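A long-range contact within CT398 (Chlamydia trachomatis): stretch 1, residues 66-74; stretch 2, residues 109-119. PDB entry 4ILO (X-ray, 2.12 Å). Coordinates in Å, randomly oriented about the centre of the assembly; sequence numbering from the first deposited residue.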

# COMPACT_ATOMS: atom_id res chain seq x y z
N GLY A 66 3.95 37.73 18.29
CA GLY A 66 3.66 38.07 19.67
C GLY A 66 4.78 38.88 20.29
O GLY A 66 4.55 39.91 20.90
N GLU A 67 6.03 38.43 20.10
CA GLU A 67 7.15 39.22 20.61
C GLU A 67 7.10 40.65 20.10
O GLU A 67 7.45 41.60 20.82
CB GLU A 67 8.48 38.58 20.23
CG GLU A 67 8.92 37.48 21.19
CD GLU A 67 10.27 36.91 20.79
OE1 GLU A 67 10.80 37.39 19.76
OE2 GLU A 67 10.80 36.00 21.49
N LYS A 68 6.71 40.83 18.85
CA LYS A 68 6.77 42.16 18.25
C LYS A 68 5.72 43.07 18.88
O LYS A 68 6.00 44.23 19.19
CB LYS A 68 6.53 42.01 16.75
CG LYS A 68 6.51 43.29 15.97
CD LYS A 68 5.55 43.18 14.76
CE LYS A 68 5.46 44.49 13.97
NZ LYS A 68 6.82 45.01 13.62
N ARG A 69 4.50 42.54 19.09
CA ARG A 69 3.44 43.31 19.71
C ARG A 69 3.73 43.55 21.19
O ARG A 69 3.37 44.60 21.73
CB ARG A 69 2.11 42.58 19.59
CG ARG A 69 1.70 42.12 18.18
CD ARG A 69 0.33 41.37 18.22
NE ARG A 69 -0.75 42.25 18.70
CZ ARG A 69 -1.91 41.85 19.23
NH1 ARG A 69 -2.17 40.56 19.38
NH2 ARG A 69 -2.82 42.76 19.62
N ILE A 70 4.34 42.58 21.88
CA ILE A 70 4.73 42.82 23.27
C ILE A 70 5.73 43.97 23.32
O ILE A 70 5.57 44.94 24.08
CB ILE A 70 5.27 41.55 23.92
CG1 ILE A 70 4.11 40.58 24.14
CG2 ILE A 70 5.93 41.87 25.27
CD1 ILE A 70 4.59 39.19 24.43
N GLN A 71 6.70 43.92 22.41
CA GLN A 71 7.69 44.99 22.29
C GLN A 71 7.01 46.35 22.10
O GLN A 71 7.38 47.35 22.73
CB GLN A 71 8.62 44.70 21.11
CG GLN A 71 9.87 45.53 21.14
CD GLN A 71 10.56 45.49 22.48
OE1 GLN A 71 11.11 44.45 22.88
NE2 GLN A 71 10.50 46.61 23.22
N GLU A 72 6.05 46.40 21.18
CA GLU A 72 5.38 47.64 20.88
C GLU A 72 4.61 48.17 22.11
O GLU A 72 4.60 49.38 22.38
CB GLU A 72 4.45 47.41 19.70
CG GLU A 72 3.50 48.57 19.46
CD GLU A 72 4.26 49.86 19.16
OE1 GLU A 72 3.82 50.96 19.59
OE2 GLU A 72 5.33 49.77 18.49
N ILE A 73 3.93 47.30 22.86
CA ILE A 73 3.22 47.80 24.04
C ILE A 73 4.22 48.30 25.09
O ILE A 73 3.99 49.32 25.77
CB ILE A 73 2.27 46.72 24.59
CG1 ILE A 73 1.15 46.47 23.60
CG2 ILE A 73 1.64 47.17 25.90
CD1 ILE A 73 0.11 45.47 24.11
N SER A 74 5.32 47.57 25.24
CA SER A 74 6.36 47.95 26.20
C SER A 74 6.93 49.32 25.87
O SER A 74 7.08 50.16 26.76
CB SER A 74 7.47 46.90 26.27
OG SER A 74 6.93 45.65 26.75
N THR A 109 -1.52 39.73 29.26
CA THR A 109 -2.26 38.76 28.48
C THR A 109 -1.47 38.26 27.29
O THR A 109 -1.48 37.06 26.99
CB THR A 109 -3.60 39.34 28.05
OG1 THR A 109 -4.33 39.68 29.24
CG2 THR A 109 -4.36 38.27 27.26
N LEU A 110 -0.81 39.16 26.57
CA LEU A 110 -0.02 38.71 25.43
C LEU A 110 1.15 37.84 25.88
O LEU A 110 1.52 36.88 25.19
CB LEU A 110 0.48 39.88 24.64
CG LEU A 110 -0.73 40.63 24.09
CD1 LEU A 110 -0.18 41.92 23.54
CD2 LEU A 110 -1.49 39.78 23.01
N GLU A 111 1.75 38.17 27.03
CA GLU A 111 2.94 37.46 27.45
C GLU A 111 2.60 36.03 27.83
O GLU A 111 3.37 35.11 27.54
CB GLU A 111 3.57 38.19 28.63
CG GLU A 111 4.08 39.54 28.20
CD GLU A 111 4.59 40.40 29.35
OE1 GLU A 111 4.18 40.17 30.51
OE2 GLU A 111 5.44 41.26 29.11
N HIS A 112 1.43 35.85 28.44
CA HIS A 112 0.98 34.53 28.82
C HIS A 112 0.62 33.72 27.59
O HIS A 112 0.93 32.52 27.51
CB HIS A 112 -0.21 34.66 29.80
CG HIS A 112 0.21 35.01 31.18
ND1 HIS A 112 1.14 34.26 31.89
CD2 HIS A 112 -0.16 36.01 32.01
CE1 HIS A 112 1.34 34.80 33.07
NE2 HIS A 112 0.55 35.86 33.17
N GLN A 113 0.03 34.36 26.57
CA GLN A 113 -0.16 33.65 25.31
C GLN A 113 1.19 33.30 24.69
O GLN A 113 1.35 32.23 24.11
CB GLN A 113 -1.01 34.45 24.31
CG GLN A 113 -2.49 34.62 24.77
CD GLN A 113 -3.28 35.68 23.98
OE1 GLN A 113 -2.79 36.28 23.01
NE2 GLN A 113 -4.54 35.89 24.38
N LEU A 114 2.17 34.21 24.75
CA LEU A 114 3.44 33.89 24.11
C LEU A 114 4.09 32.68 24.80
O LEU A 114 4.63 31.79 24.14
CB LEU A 114 4.37 35.10 24.15
CG LEU A 114 5.81 34.92 23.72
CD1 LEU A 114 5.85 34.74 22.23
CD2 LEU A 114 6.70 36.11 24.12
N SER A 115 4.01 32.64 26.12
CA SER A 115 4.52 31.51 26.88
C SER A 115 3.84 30.22 26.42
O SER A 115 4.48 29.17 26.33
CB SER A 115 4.30 31.72 28.38
OG SER A 115 5.02 30.77 29.14
N ASP A 116 2.54 30.31 26.14
CA ASP A 116 1.77 29.15 25.68
C ASP A 116 2.26 28.69 24.32
O ASP A 116 2.44 27.50 24.10
CB ASP A 116 0.27 29.46 25.60
CG ASP A 116 -0.36 29.66 26.97
OD1 ASP A 116 0.32 29.44 28.02
OD2 ASP A 116 -1.56 30.06 26.99
N LEU A 117 2.45 29.62 23.40
CA LEU A 117 2.98 29.29 22.10
C LEU A 117 4.39 28.68 22.19
O LEU A 117 4.72 27.70 21.48
CB LEU A 117 3.04 30.57 21.29
CG LEU A 117 1.66 31.15 20.93
CD1 LEU A 117 1.82 32.55 20.24
CD2 LEU A 117 0.90 30.19 20.05
N MET A 118 5.26 29.28 22.98
CA MET A 118 6.61 28.75 23.09
C MET A 118 6.60 27.31 23.63
O MET A 118 7.37 26.46 23.17
CB MET A 118 7.42 29.69 23.96
CG MET A 118 7.80 30.93 23.18
SD MET A 118 8.87 32.02 24.17
CE MET A 118 9.51 33.07 22.82
N ASP A 119 5.74 27.02 24.61
CA ASP A 119 5.62 25.66 25.13
C ASP A 119 5.06 24.72 24.07
O ASP A 119 5.52 23.57 23.96
CB ASP A 119 4.84 25.67 26.48
CG ASP A 119 4.45 24.23 27.02
OD1 ASP A 119 5.31 23.43 27.53
OD2 ASP A 119 3.23 23.91 27.02

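The centre of this contact is a small apolar cluster, built from Ile70 and Ile73 on one helix and Leu110 and Leu114 on the other. Ile70 and Leu110 face each other in register, with their CA atoms 6.6 Å apart, and both residues direct CB toward the opposing helix. Ile70 CG1 rests 3.7 Å from Leu110 CB, so the isoleucine meets the leucine close to its backbone rather than at its tip. From there Ile70 reaches on along the partner helix, its CD1 coming within 3.7 Å of Leu114 CD2. One β-branched side chain thus touches two leucines a helical turn apart.

Leu110 repeats the pattern in the other direction. While its CB packs against Ile70, its CD1 lies 3.6 Å from Ile73 CD1, and its CD2 approaches Arg69. It has the largest area covered by the opposite stretch, 93 Å², followed by Ile70 with 86 Å² and Leu114 with 53 Å². The pairing runs in reverse order along the two chains, Ile73 and Ile70 meeting Leu110 and Ile70 meeting Leu114, as expected of helices whose N-to-C directions differ by 158°. The spacings of three and four residues keep the apolar side chains on the facing sides of both helices. Ile70, Ile73 and Leu110 all have chi1 in m and chi2 in t, whereas Leu114 takes t and p.

Next to this cluster, Gly66 has no side chain, and the helix partner comes close without filling the site completely. An ideal CB there would point toward stretch 2 and lie 3.6 Å from Leu114 CD1, with room to fit, so the geometry does not demand a glycine.

Outward from the leucines, charged residues take part through their carbon atoms as much as through their ends. Glu67 leaves its backbone sideways, but its end comes nearer: CG lies 3.9 Å from Leu114 CD2, and OE2 is 3.5 Å from Met118 CE, a carboxylate beside a methyl group. Glu111 does much the same from the other helix, its CG 3.8 Å from Ile70 CD1, so an aliphatic segment of an acidic side chain extends the apolar surface. Arg69 points its CB toward the partner and lays its guanidinium obliquely by Leu110, with NH1 3.8 Å from Leu110 CD2.

No hydrogen bond crosses between the stretches. Each helix instead satisfies its own backbone, as in Ile70 N to Gly66 O at 2.9 Å and Leu114 N to Leu110 O at 2.8 Å, and Ser74 OG donates to Ile70 O at 3.1 Å within its own helix. The helix axes approach to 9.8 Å, and the contact buries 410 Å² over both sides. The rule to be read here is a modest one: a few interleaved aliphatic residues make the contact, and long charged side chains border it with their methylenes and charged ends.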